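Local coordinates for ribonucleoside-diphosphate reductase, alpha chain (Actinobacillus ureae ATCC 25976, PDB 6DQX), which probably reduces ribonucleoside diphosphates to deoxyribonucleoside diphosphates, serving as the catalytic alpha subunit of a class Id ribonucleotide reductase, at residues A[506-509]-A[510-514]; A[495-499]-A[500-504]; A[415-418]-A[419-423]; A[298-301]-A[302-305]; A[271-275]-A[276-280]. All blocks are in the same frame, centred on the assembly; numbering follows the deposited sequence.

Contact 1: A[506-509]-A[510-514]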
loop_
_atom_site.group_PDB
_atom_site.type_symbol
_atom_site.label_atom_id
_atom_site.label_comp_id
_atom_site.label_asym_id
_atom_site.label_seq_id
_atom_site.Cartn_x
_atom_site.Cartn_y
_atom_site.Cartn_z
ATOM N N ILE A 506 15.626 -18.626 30.259
ATOM C CA ILE A 506 15.378 -17.241 30.644
ATOM C C ILE A 506 16.493 -16.684 31.522
ATOM O O ILE A 506 16.992 -15.561 31.286
ATOM C CB ILE A 506 14.007 -17.121 31.372
ATOM C CG1 ILE A 506 12.864 -17.546 30.442
ATOM C CG2 ILE A 506 13.771 -15.725 31.923
ATOM C CD1 ILE A 506 12.847 -16.892 29.102
ATOM N N GLN A 507 16.902 -17.478 32.515
ATOM C CA GLN A 507 17.983 -17.047 33.401
ATOM C C GLN A 507 19.322 -16.838 32.696
ATOM O O GLN A 507 19.981 -15.816 32.936
ATOM C CB GLN A 507 18.121 -17.993 34.595
ATOM C CG GLN A 507 16.953 -17.838 35.537
ATOM C CD GLN A 507 16.962 -18.808 36.701
ATOM O OE1 GLN A 507 17.671 -19.822 36.693
ATOM N NE2 GLN A 507 16.119 -18.528 37.674
ATOM N N GLN A 508 19.693 -17.745 31.787
ATOM C CA GLN A 508 20.885 -17.564 30.983
ATOM C C GLN A 508 20.820 -16.328 30.095
ATOM O O GLN A 508 21.836 -15.641 29.913
ATOM C CB GLN A 508 21.191 -18.792 30.125
ATOM C CG GLN A 508 21.747 -19.971 30.910
ATOM C CD GLN A 508 22.202 -21.104 30.008
ATOM O OE1 GLN A 508 22.357 -20.922 28.809
ATOM N NE2 GLN A 508 22.354 -22.301 30.580
ATOM N N ALA A 509 19.638 -16.063 29.531
ATOM C CA ALA A 509 19.449 -14.850 28.723
ATOM C C ALA A 509 19.609 -13.607 29.601
ATOM O O ALA A 509 20.298 -12.643 29.222
ATOM C CB ALA A 509 18.086 -14.874 27.991
ATOM N N ALA A 510 19.050 -13.663 30.812
ATOM C CA ALA A 510 19.154 -12.544 31.747
ATOM C C ALA A 510 20.597 -12.300 32.144
ATOM O O ALA A 510 21.029 -11.147 32.204
ATOM C CB ALA A 510 18.295 -12.779 32.984
ATOM N N GLN A 511 21.334 -13.387 32.377
ATOM C CA GLN A 511 22.727 -13.299 32.784
ATOM C C GLN A 511 23.613 -12.660 31.735
ATOM O O GLN A 511 24.409 -11.785 32.070
ATOM C CB GLN A 511 23.261 -14.666 33.178
ATOM C CG GLN A 511 24.710 -14.663 33.640
ATOM C CD GLN A 511 25.340 -16.053 33.695
ATOM O OE1 GLN A 511 24.914 -16.993 33.009
ATOM N NE2 GLN A 511 26.372 -16.186 34.539
ATOM N N ARG A 512 23.488 -13.092 30.464
ATOM C CA ARG A 512 24.328 -12.544 29.412
ATOM C C ARG A 512 23.887 -11.151 28.906
ATOM O O ARG A 512 24.694 -10.454 28.297
ATOM C CB ARG A 512 24.497 -13.541 28.258
ATOM C CG ARG A 512 23.267 -13.715 27.350
ATOM C CD ARG A 512 23.572 -14.658 26.191
ATOM N NE ARG A 512 23.548 -16.052 26.571
ATOM C CZ ARG A 512 22.476 -16.847 26.599
ATOM N NH1 ARG A 512 21.261 -16.433 26.256
ATOM N NH2 ARG A 512 22.615 -18.099 26.965
ATOM N N GLN A 513 22.652 -10.745 29.203
ATOM C CA GLN A 513 22.131 -9.462 28.730
ATOM C C GLN A 513 22.986 -8.275 29.124
ATOM O O GLN A 513 23.078 -7.322 28.345
ATOM C CB GLN A 513 20.688 -9.238 29.141
ATOM C CG GLN A 513 19.993 -8.050 28.464
ATOM C CD GLN A 513 20.025 -8.129 26.942
ATOM O OE1 GLN A 513 19.374 -8.975 26.347
ATOM N NE2 GLN A 513 20.820 -7.254 26.312
ATOM N N LYS A 514 23.645 -8.322 30.289
ATOM C CA LYS A 514 24.491 -7.197 30.684
ATOM C C LYS A 514 25.666 -6.952 29.744
ATOM O O LYS A 514 26.216 -5.834 29.710
ATOM C CB LYS A 514 24.994 -7.328 32.134
ATOM C CG LYS A 514 26.068 -8.377 32.355
ATOM C CD LYS A 514 26.453 -8.468 33.829
ATOM C CE LYS A 514 25.401 -9.201 34.641
ATOM N NZ LYS A 514 25.311 -10.648 34.320
#
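The C-terminal part of helix 502-513, within the ribonucleotide reductase barrel domain, carries this contact, in which Arg512 folds back along its own helix onto Gln508 and Ala509. Its CG lies between the backbone N and the carbonyl carbon (chi1 74°), and a bend at chi3 lays the guanidinium flat against the preceding turn. One face of that group covers the Gln508 carbonyl, with Arg512 CZ 3.6 Å from Gln508 O. The two nitrogens at its end straddle neighbouring residues: Arg512 NH1 comes to 3.4 Å from Ala509 CA, and Arg512 NH2 to 3.5 Å from Gln508 CB. The extended Gln508 side chain brings its amide almost perpendicular to the guanidinium, the planes 87° apart. Beneath the side chains, Arg512 N donates to Gln508 O at 3.1 Å, while the bond from Gln513 N to Ala509 O is weak. Lys514 NZ reaches back to Gln511 O at 2.7 Å, meeting a lone pair in the carbonyl plane.

Gln508 O is used three times: it accepts Arg512 N and Asn373 ND2 and lies under the guanidinium face. Trp353 bonds Gln508 OE1. With NE on Asn373, NH1 on Gln520 and Trp353 in cation-pi contact, the rotation of the guanidinium is fixed, and its positive charge, with that of Lys514, would probably stabilise the carbonyl oxygens at this end of the helix.

Contact 2: A[495-499]-A[500-504]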
loop_
_atom_site.group_PDB
_atom_site.type_symbol
_atom_site.label_atom_id
_atom_site.label_comp_id
_atom_site.label_asym_id
_atom_site.label_seq_id
_atom_site.Cartn_x
_atom_site.Cartn_y
_atom_site.Cartn_z
ATOM N N LYS A 495 19.799 -33.907 27.091
ATOM C CA LYS A 495 18.405 -33.485 27.125
ATOM C C LYS A 495 18.093 -32.626 25.888
ATOM O O LYS A 495 18.930 -31.825 25.431
ATOM C CB LYS A 495 18.081 -32.667 28.372
ATOM C CG LYS A 495 17.871 -33.454 29.645
ATOM C CD LYS A 495 17.475 -32.478 30.747
ATOM C CE LYS A 495 17.585 -33.093 32.120
ATOM N NZ LYS A 495 16.392 -33.876 32.473
ATOM N N THR A 496 16.888 -32.813 25.364
ATOM C CA THR A 496 16.347 -32.015 24.239
ATOM C C THR A 496 15.835 -30.665 24.738
ATOM O O THR A 496 15.620 -30.488 25.932
ATOM C CB THR A 496 15.148 -32.747 23.601
ATOM O OG1 THR A 496 14.131 -32.942 24.587
ATOM C CG2 THR A 496 15.574 -34.091 23.065
ATOM N N PHE A 497 15.584 -29.728 23.824
ATOM C CA PHE A 497 14.996 -28.408 24.158
ATOM C C PHE A 497 13.737 -28.603 25.034
ATOM O O PHE A 497 13.582 -27.962 26.082
ATOM C CB PHE A 497 14.644 -27.661 22.857
ATOM C CG PHE A 497 14.358 -26.172 22.996
ATOM C CD1 PHE A 497 14.293 -25.494 24.220
ATOM C CD2 PHE A 497 14.128 -25.433 21.836
ATOM C CE1 PHE A 497 14.033 -24.129 24.269
ATOM C CE2 PHE A 497 13.854 -24.071 21.884
ATOM C CZ PHE A 497 13.803 -23.412 23.101
ATOM N N SER A 498 12.854 -29.513 24.618
ATOM C CA SER A 498 11.614 -29.788 25.365
ATOM C C SER A 498 11.833 -30.321 26.805
ATOM O O SER A 498 11.019 -30.071 27.695
ATOM C CB SER A 498 10.720 -30.761 24.578
ATOM O OG SER A 498 11.335 -32.022 24.432
ATOM N N GLU A 499 12.921 -31.047 27.018
ATOM C CA GLU A 499 13.258 -31.626 28.327
ATOM C C GLU A 499 14.005 -30.673 29.270
ATOM O O GLU A 499 14.176 -30.967 30.458
ATOM C CB GLU A 499 14.086 -32.900 28.107
ATOM C CG GLU A 499 13.273 -34.041 27.488
ATOM C CD GLU A 499 14.119 -35.157 26.869
ATOM O OE1 GLU A 499 15.326 -34.953 26.571
ATOM O OE2 GLU A 499 13.547 -36.253 26.641
ATOM N N ILE A 500 14.476 -29.547 28.736
ATOM C CA ILE A 500 15.284 -28.591 29.481
ATOM C C ILE A 500 14.383 -27.616 30.236
ATOM O O ILE A 500 13.279 -27.284 29.792
ATOM C CB ILE A 500 16.303 -27.891 28.524
ATOM C CG1 ILE A 500 17.421 -28.871 28.168
ATOM C CG2 ILE A 500 16.916 -26.641 29.146
ATOM C CD1 ILE A 500 18.272 -28.517 26.974
ATOM N N SER A 501 14.851 -27.184 31.405
ATOM C CA SER A 501 14.204 -26.141 32.176
ATOM C C SER A 501 14.114 -24.854 31.371
ATOM O O SER A 501 15.140 -24.302 30.974
ATOM C CB SER A 501 15.011 -25.827 33.443
ATOM O OG SER A 501 14.484 -24.668 34.072
ATOM N N GLN A 502 12.898 -24.391 31.134
ATOM C CA GLN A 502 12.693 -23.138 30.398
ATOM C C GLN A 502 13.049 -21.942 31.262
ATOM O O GLN A 502 13.445 -20.882 30.732
ATOM C CB GLN A 502 11.266 -23.035 29.856
ATOM C CG GLN A 502 10.892 -24.228 28.990
ATOM C CD GLN A 502 11.814 -24.379 27.787
ATOM O OE1 GLN A 502 11.879 -23.481 26.935
ATOM N NE2 GLN A 502 12.502 -25.517 27.688
ATOM N N LEU A 503 12.980 -22.120 32.592
ATOM C CA LEU A 503 13.523 -21.111 33.490
ATOM C C LEU A 503 15.023 -20.915 33.243
ATOM O O LEU A 503 15.497 -19.767 33.268
ATOM C CB LEU A 503 13.243 -21.434 34.965
ATOM C CG LEU A 503 13.634 -20.354 35.978
ATOM C CD1 LEU A 503 12.979 -19.011 35.699
ATOM C CD2 LEU A 503 13.296 -20.827 37.394
ATOM N N SER A 504 15.751 -21.995 32.955
ATOM C CA SER A 504 17.195 -21.882 32.678
ATOM C C SER A 504 17.494 -21.090 31.399
ATOM O O SER A 504 18.442 -20.297 31.353
ATOM C CB SER A 504 17.907 -23.243 32.700
ATOM O OG SER A 504 17.837 -23.912 31.459
#
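With CG beside its own backbone N (chi1 -55°) and the chain bent at chi2 (-60°), Gln502 turns back from the first turn of helix 502-513 toward Phe497, whose CG stands opposite its own backbone N and sends the ring to meet the amide. The contact is the turn that leads into this helix. Gln502 NE2 lies between two carbonyls of the approach: it donates to Ile500 O at 2.9 Å and, weakly, to Phe497 O at 3.1 Å. The oxygen of the same amide lies 3.5 Å from Phe497 CE1, ring and amide planes being inclined at 39°, and is itself bound by Met525 N of strand 524-525. This fixes which way round the amide sits.

Phe497 O also accepts Ile500 N, from well above the carbonyl plane, so the oxygen has two donors, the backbone one and the weak amide one. Ile500 packs its CG1 branch on Lys495, with Ile500 CG1 3.9 Å from Lys495 CB and Ile500 CD1 3.5 Å from Thr496 O. Within the turn Glu499 OE1 accepts Thr496 N in a nearly straight bond, and its other carboxylate oxygen bonds to Ser479. Ser501 is the N-cap of the helix, and its hydroxyl also meets Cys569 O and Leu566 O near the C terminus. The capping bond runs from Ser504 N to Ser501 OG at 3.2 Å, while Ser504 OG turns back to Ser501 O at 2.8 Å.

Contact 3: A[415-418]-A[419-423]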
loop_
_atom_site.group_PDB
_atom_site.type_symbol
_atom_site.label_atom_id
_atom_site.label_comp_id
_atom_site.label_asym_id
_atom_site.label_seq_id
_atom_site.Cartn_x
_atom_site.Cartn_y
_atom_site.Cartn_z
ATOM N N ALA A 415 20.653 -12.805 17.140
ATOM C CA ALA A 415 19.630 -13.228 16.188
ATOM C C ALA A 415 19.437 -14.760 16.125
ATOM O O ALA A 415 20.312 -15.535 16.528
ATOM C CB ALA A 415 19.986 -12.703 14.815
ATOM N N PRO A 416 18.303 -15.207 15.552
ATOM C CA PRO A 416 18.133 -16.630 15.284
ATOM C C PRO A 416 19.098 -17.040 14.172
ATOM O O PRO A 416 19.486 -16.205 13.356
ATOM C CB PRO A 416 16.674 -16.721 14.783
ATOM C CG PRO A 416 16.048 -15.417 15.146
ATOM C CD PRO A 416 17.153 -14.430 15.038
ATOM N N THR A 417 19.545 -18.278 14.156
ATOM C CA THR A 417 20.570 -18.679 13.166
ATOM C C THR A 417 20.267 -20.062 12.571
ATOM O O THR A 417 21.187 -20.825 12.305
ATOM C CB THR A 417 22.009 -18.698 13.762
ATOM O OG1 THR A 417 22.105 -19.730 14.728
ATOM C CG2 THR A 417 22.412 -17.388 14.378
ATOM N N LYS A 418 18.997 -20.380 12.318
ATOM C CA LYS A 418 18.656 -21.766 11.939
ATOM C C LYS A 418 19.374 -22.204 10.647
ATOM O O LYS A 418 20.048 -23.228 10.629
ATOM C CB LYS A 418 17.140 -21.968 11.824
ATOM C CG LYS A 418 16.372 -21.760 13.131
ATOM C CD LYS A 418 16.621 -22.836 14.177
ATOM C CE LYS A 418 16.159 -22.406 15.574
ATOM N NZ LYS A 418 14.685 -22.326 15.762
ATOM N N SER A 419 19.291 -21.399 9.592
ATOM C CA SER A 419 19.971 -21.736 8.335
ATOM C C SER A 419 21.476 -21.565 8.449
ATOM O O SER A 419 22.249 -22.383 7.930
ATOM C CB SER A 419 19.416 -20.902 7.176
ATOM O OG SER A 419 18.024 -21.158 7.039
ATOM N N SER A 420 21.901 -20.501 9.133
ATOM C CA SER A 420 23.318 -20.230 9.292
ATOM C C SER A 420 24.020 -21.338 10.087
ATOM O O SER A 420 25.129 -21.723 9.745
ATOM C CB SER A 420 23.541 -18.876 9.959
ATOM O OG SER A 420 22.955 -17.847 9.193
ATOM N N SER A 421 23.344 -21.873 11.100
ATOM C CA SER A 421 23.870 -22.989 11.893
ATOM C C SER A 421 23.987 -24.259 11.054
ATOM O O SER A 421 24.964 -25.013 11.172
ATOM C CB SER A 421 22.982 -23.256 13.118
ATOM O OG SER A 421 23.270 -22.318 14.132
ATOM N N PHE A 422 22.991 -24.499 10.206
ATOM C CA PHE A 422 23.053 -25.629 9.280
ATOM C C PHE A 422 24.308 -25.536 8.396
ATOM O O PHE A 422 25.096 -26.472 8.351
ATOM C CB PHE A 422 21.800 -25.708 8.412
ATOM C CG PHE A 422 21.832 -26.851 7.426
ATOM C CD1 PHE A 422 21.869 -28.164 7.880
ATOM C CD2 PHE A 422 21.858 -26.609 6.054
ATOM C CE1 PHE A 422 21.911 -29.232 6.984
ATOM C CE2 PHE A 422 21.896 -27.664 5.155
ATOM C CZ PHE A 422 21.925 -28.977 5.620
ATOM N N ILE A 423 24.487 -24.385 7.755
ATOM C CA ILE A 423 25.619 -24.138 6.851
ATOM C C ILE A 423 26.950 -24.401 7.569
ATOM O O ILE A 423 27.844 -25.058 7.029
ATOM C CB ILE A 423 25.565 -22.712 6.262
ATOM C CG1 ILE A 423 24.404 -22.569 5.253
ATOM C CG2 ILE A 423 26.884 -22.307 5.595
ATOM C CD1 ILE A 423 24.043 -21.141 4.915
#
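Hydroxyl bonding joins Thr417, the residue just before helix 418-423, to Ser421 one turn on. Thr417 OG1 is flanked by both main-chain neighbours of its CA (chi1 67°), which turns it toward Ser421, and it donates to Ser421 OG at 2.9 Å. The chain continues beyond the pair: Ser430 N bonds to Thr417 OG1, and Ser421 OG to Ser428 O, so both hydroxyls stitch the helix start to the loop that follows it.

Backbone bonding starts the helix. Ser421 N points almost straight at Thr417 O, 2.7 Å away, and Phe422 N follows to Lys418 O at 3.2 Å. Thr417 holds the N-cap position, yet its side chain does not cap an amide.

Packing is close around the first of these carbonyls, with Ser421 CB 3.1 Å from Thr417 O and Thr417 CB 4.1 Å from Ser420 CB. Lys418 NZ forms a salt bridge with Glu432.

The Pro-Thr-Lys-Ser-Ser-Ser run resembles, and probably corresponds to, the loop that holds the substrate diphosphate in class I relatives. With the Thr417 hydroxyl engaged elsewhere, the N-H groups at the very start of the helix could, as in those relatives, meet a phosphate.

Contact 4: A[298-301]-A[302-305]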
loop_
_atom_site.group_PDB
_atom_site.type_symbol
_atom_site.label_atom_id
_atom_site.label_comp_id
_atom_site.label_asym_id
_atom_site.label_seq_id
_atom_site.Cartn_x
_atom_site.Cartn_y
_atom_site.Cartn_z
ATOM N N LEU A 298 31.250 -23.004 19.307
ATOM C CA LEU A 298 31.871 -24.336 19.382
ATOM C C LEU A 298 33.386 -24.229 19.524
ATOM O O LEU A 298 34.023 -25.048 20.220
ATOM C CB LEU A 298 31.525 -25.166 18.143
ATOM C CG LEU A 298 32.175 -26.557 18.014
ATOM C CD1 LEU A 298 31.853 -27.391 19.237
ATOM C CD2 LEU A 298 31.668 -27.252 16.757
ATOM N N TYR A 299 33.974 -23.232 18.867
ATOM C CA TYR A 299 35.410 -23.044 18.872
ATOM C C TYR A 299 35.901 -21.932 19.780
ATOM O O TYR A 299 37.001 -21.422 19.586
ATOM C CB TYR A 299 35.882 -22.841 17.418
ATOM C CG TYR A 299 35.552 -24.015 16.526
ATOM C CD1 TYR A 299 35.967 -25.310 16.857
ATOM C CD2 TYR A 299 34.805 -23.847 15.349
ATOM C CE1 TYR A 299 35.655 -26.393 16.051
ATOM C CE2 TYR A 299 34.482 -24.934 14.542
ATOM C CZ TYR A 299 34.918 -26.198 14.884
ATOM O OH TYR A 299 34.610 -27.274 14.080
ATOM N N PHE A 300 35.104 -21.554 20.783
ATOM C CA PHE A 300 35.479 -20.463 21.699
ATOM C C PHE A 300 36.899 -20.614 22.241
ATOM O O PHE A 300 37.690 -19.656 22.223
ATOM C CB PHE A 300 34.492 -20.349 22.864
ATOM C CG PHE A 300 34.869 -19.296 23.871
ATOM C CD1 PHE A 300 34.752 -17.945 23.567
ATOM C CD2 PHE A 300 35.380 -19.656 25.116
ATOM C CE1 PHE A 300 35.131 -16.971 24.481
ATOM C CE2 PHE A 300 35.750 -18.678 26.032
ATOM C CZ PHE A 300 35.625 -17.342 25.723
ATOM N N ASP A 301 37.222 -21.815 22.689
ATOM C CA ASP A 301 38.542 -22.057 23.300
ATOM C C ASP A 301 39.696 -21.957 22.297
ATOM O O ASP A 301 40.847 -21.756 22.710
ATOM C CB ASP A 301 38.525 -23.364 24.087
ATOM C CG ASP A 301 37.725 -23.230 25.360
ATOM O OD1 ASP A 301 37.914 -22.195 26.009
ATOM O OD2 ASP A 301 36.911 -24.113 25.709
ATOM N N GLU A 302 39.390 -22.079 20.994
ATOM C CA GLU A 302 40.337 -21.757 19.940
ATOM C C GLU A 302 40.500 -20.280 19.667
ATOM O O GLU A 302 41.632 -19.828 19.511
ATOM C CB GLU A 302 40.003 -22.445 18.607
ATOM C CG GLU A 302 39.996 -23.952 18.680
ATOM C CD GLU A 302 39.777 -24.630 17.337
ATOM O OE1 GLU A 302 39.954 -23.991 16.276
ATOM O OE2 GLU A 302 39.447 -25.839 17.351
ATOM N N TRP A 303 39.402 -19.528 19.533
ATOM C CA TRP A 303 39.509 -18.129 19.082
ATOM C C TRP A 303 39.453 -17.061 20.169
ATOM O O TRP A 303 39.711 -15.906 19.856
ATOM C CB TRP A 303 38.505 -17.783 17.944
ATOM C CG TRP A 303 37.061 -18.056 18.240
ATOM C CD1 TRP A 303 36.327 -19.080 17.751
ATOM C CD2 TRP A 303 36.163 -17.280 19.063
ATOM N NE1 TRP A 303 35.043 -19.018 18.221
ATOM C CE2 TRP A 303 34.915 -17.924 19.030
ATOM C CE3 TRP A 303 36.297 -16.109 19.816
ATOM C CZ2 TRP A 303 33.799 -17.438 19.714
ATOM C CZ3 TRP A 303 35.183 -15.616 20.484
ATOM C CH2 TRP A 303 33.956 -16.296 20.439
ATOM N N LYS A 304 39.229 -17.438 21.432
ATOM C CA LYS A 304 39.031 -16.440 22.512
ATOM C C LYS A 304 40.186 -15.427 22.666
ATOM O O LYS A 304 39.939 -14.280 23.040
ATOM C CB LYS A 304 38.731 -17.103 23.852
ATOM C CG LYS A 304 39.838 -18.042 24.319
ATOM C CD LYS A 304 39.498 -18.788 25.592
ATOM C CE LYS A 304 40.637 -19.729 25.958
ATOM N NZ LYS A 304 40.156 -20.777 26.894
ATOM N N ASP A 305 41.421 -15.845 22.383
ATOM C CA ASP A 305 42.597 -14.943 22.463
ATOM C C ASP A 305 43.191 -14.641 21.082
ATOM O O ASP A 305 44.391 -14.374 20.950
ATOM C CB ASP A 305 43.665 -15.539 23.409
ATOM C CG ASP A 305 43.151 -15.735 24.828
ATOM O OD1 ASP A 305 42.572 -14.787 25.419
ATOM O OD2 ASP A 305 43.336 -16.833 25.386
#
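The indole of Trp303 and the ring of Phe300 form a T-shaped pair, the edge of Phe300 directed at the six-membered ring of Trp303 with centroids 5.3 Å apart and planes at 86°. Trp303 CH2 lies at that edge, in the Phe300 plane, 3.6 Å from Phe300 CD1. Over the indole face come Phe300 CA, in a CH-pi contact 3.9 Å from the centroid of the five-membered ring, and Tyr299 O, 3.1 Å from Trp303 CD1. One face of the Phe300 ring is covered by Lys304, whose CB lies 3.8 Å from the ring centroid. Tyr299 and Glu302 run alongside each other, Glu302 OE2 3.6 Å from Tyr299 CD1, their flat ends inclined at 39°.

A chi1 of 55° folds Trp303 back across the start of short helix 300-303, and its N donates to Tyr299 O at 3.1 Å. Trp303 NE1 bonds to Asn296 O. Lys304 extends past Phe300 to a salt bridge, its NZ 2.8 Å from Asp301 OD1.

Phe300 and Trp303 thus face inward onto helix 367-395, while Tyr299 makes a cation-pi contact with Arg27. Each carboxylate has one cation and one tyrosine hydroxyl as partners, Lys304 and Tyr356 for Asp301, Arg27 and Tyr84 for Glu302, which would probably favour the ionised form.

Contact 5: A[271-275]-A[276-280]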
loop_
_atom_site.group_PDB
_atom_site.type_symbol
_atom_site.label_atom_id
_atom_site.label_comp_id
_atom_site.label_asym_id
_atom_site.label_seq_id
_atom_site.Cartn_x
_atom_site.Cartn_y
_atom_site.Cartn_z
ATOM N N ALA A 271 10.180 -0.170 19.509
ATOM C CA ALA A 271 9.852 -1.502 19.032
ATOM C C ALA A 271 11.135 -2.243 18.689
ATOM O O ALA A 271 12.200 -1.636 18.526
ATOM C CB ALA A 271 8.983 -1.409 17.769
ATOM N N SER A 272 11.022 -3.547 18.539
ATOM C CA SER A 272 12.110 -4.357 17.984
ATOM C C SER A 272 11.863 -4.701 16.507
ATOM O O SER A 272 11.040 -4.045 15.815
ATOM C CB SER A 272 12.342 -5.575 18.911
ATOM O OG SER A 272 13.459 -6.356 18.492
ATOM N N ASN A 273 12.587 -5.683 15.990
ATOM C CA ASN A 273 12.567 -6.032 14.583
ATOM C C ASN A 273 11.746 -7.298 14.365
ATOM O O ASN A 273 11.069 -7.768 15.268
ATOM C CB ASN A 273 13.980 -6.233 14.066
ATOM C CG ASN A 273 14.640 -7.462 14.666
ATOM O OD1 ASN A 273 14.578 -7.643 15.870
ATOM N ND2 ASN A 273 15.217 -8.321 13.842
ATOM N N LEU A 274 11.821 -7.844 13.153
ATOM C CA LEU A 274 11.097 -9.062 12.804
ATOM C C LEU A 274 11.389 -10.232 13.752
ATOM O O LEU A 274 10.493 -11.015 14.050
ATOM C CB LEU A 274 11.457 -9.462 11.379
ATOM C CG LEU A 274 10.743 -10.659 10.782
ATOM C CD1 LEU A 274 9.283 -10.325 10.590
ATOM C CD2 LEU A 274 11.379 -11.015 9.441
ATOM N N CYS A 275 12.645 -10.358 14.217
ATOM C CA CYS A 275 13.072 -11.499 15.039
ATOM C C CYS A 275 13.297 -11.222 16.535
ATOM O O CYS A 275 13.603 -12.163 17.268
ATOM C CB CYS A 275 14.316 -12.120 14.421
ATOM S SG CYS A 275 13.997 -12.743 12.744
ATOM N N THR A 276 13.059 -9.977 16.953
ATOM C CA THR A 276 13.015 -9.484 18.349
ATOM C C THR A 276 14.373 -9.277 19.033
ATOM O O THR A 276 14.397 -8.953 20.225
ATOM C CB THR A 276 12.103 -10.301 19.318
ATOM O OG1 THR A 276 12.745 -11.534 19.691
ATOM C CG2 THR A 276 10.751 -10.618 18.712
ATOM N N GLU A 277 15.478 -9.378 18.302
ATOM C CA GLU A 277 16.813 -9.185 18.894
ATOM C C GLU A 277 17.340 -7.745 18.755
ATOM O O GLU A 277 18.312 -7.370 19.429
ATOM C CB GLU A 277 17.828 -10.136 18.246
ATOM C CG GLU A 277 18.526 -9.662 16.962
ATOM C CD GLU A 277 17.748 -9.893 15.677
ATOM O OE1 GLU A 277 16.563 -10.258 15.731
ATOM O OE2 GLU A 277 18.357 -9.765 14.598
ATOM N N ILE A 278 16.742 -6.954 17.861
ATOM C CA ILE A 278 17.259 -5.602 17.620
ATOM C C ILE A 278 16.670 -4.622 18.625
ATOM O O ILE A 278 15.511 -4.734 19.015
ATOM C CB ILE A 278 16.954 -5.163 16.162
ATOM C CG1 ILE A 278 17.672 -6.121 15.183
ATOM C CG2 ILE A 278 17.352 -3.715 15.910
ATOM C CD1 ILE A 278 19.188 -6.027 15.200
ATOM N N MET A 279 17.494 -3.656 19.043
ATOM C CA MET A 279 17.098 -2.634 20.040
ATOM C C MET A 279 17.678 -1.303 19.611
ATOM O O MET A 279 18.684 -0.837 20.164
ATOM C CB MET A 279 17.586 -3.021 21.455
ATOM C CG MET A 279 17.085 -4.378 21.920
ATOM S SD MET A 279 15.386 -4.255 22.425
ATOM C CE MET A 279 14.750 -5.905 22.180
ATOM N N LEU A 280 17.033 -0.687 18.609
ATOM C CA LEU A 280 17.551 0.544 18.013
ATOM C C LEU A 280 16.402 1.556 17.876
ATOM O O LEU A 280 15.233 1.154 17.802
ATOM C CB LEU A 280 18.159 0.289 16.645
ATOM C CG LEU A 280 19.356 -0.657 16.611
ATOM C CD1 LEU A 280 19.710 -1.000 15.172
ATOM C CD2 LEU A 280 20.541 -0.017 17.328
HETATM O O HOH W 1 14.715 -2.015 17.665
#
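Asn273 binds tightly to Glu277 and Ile278 at the closed end of the 271-280 loop, whereas the chain ends at Ala271 and Leu280 are joined through water. At the tight end the chi1 of Asn273, 68°, directs its amide across the turn. Its oxygen accepts the backbone: Ile278 N donates to Asn273 OD1 at 3.0 Å from above the carbonyl plane. Its nitrogen, Asn273 ND2, donates in the plane of the amide to Glu277 OE1 at 3.0 Å, though it stands above the carboxylate, the two planes being 76° apart. Glu277 OE1 also lies 3.2 Å from Cys275 CB, and Ile278 CG1 presses against Asn273 CG at 3.4 Å. Ser272 OG donates to Ile278 O, on a lone pair, 2.7 Å away.

The chain ends are held less directly. Ala271 and Leu280 have no direct bond; a water donates to Ala271 O at 2.7 Å and accepts Leu280 N at 2.8 Å.

The sequence Asn-Leu-Cys-Thr-Glu matches the signature of the finger loop in class I reductases, which carries the thiyl-radical cysteine at the centre of the barrel. Cys275 packs on Tyr551 of strand 549-554, probably as in relatives, where a tyrosine next to this cysteine belongs to the radical path. With both ends of the Asn273 amide engaged, its rotation is fixed, and it in turn positions the Glu277 carboxylate beside Cys275.

From the N terminus the contacts follow in series, none nesting or crossing, and each closes a turn of its own. Contact 5 shapes the loop between helix 260-264 and strand 288-296, and contact 4 the short helix soon after that strand. Contact 3 starts helix 418-423, beyond the long helix 367-395. Contacts 2 and 1 share helix 502-513, the first at its entry and the second toward its end. Direct touch across the fold joins contacts 3 and 5, where Ala415 and Pro416 pack on Glu277 and Cys275. Contact 4 is farthest from the centre of the chain, about 22 Å centre to centre; helix 367-395 packs against both contacts 4 and 1.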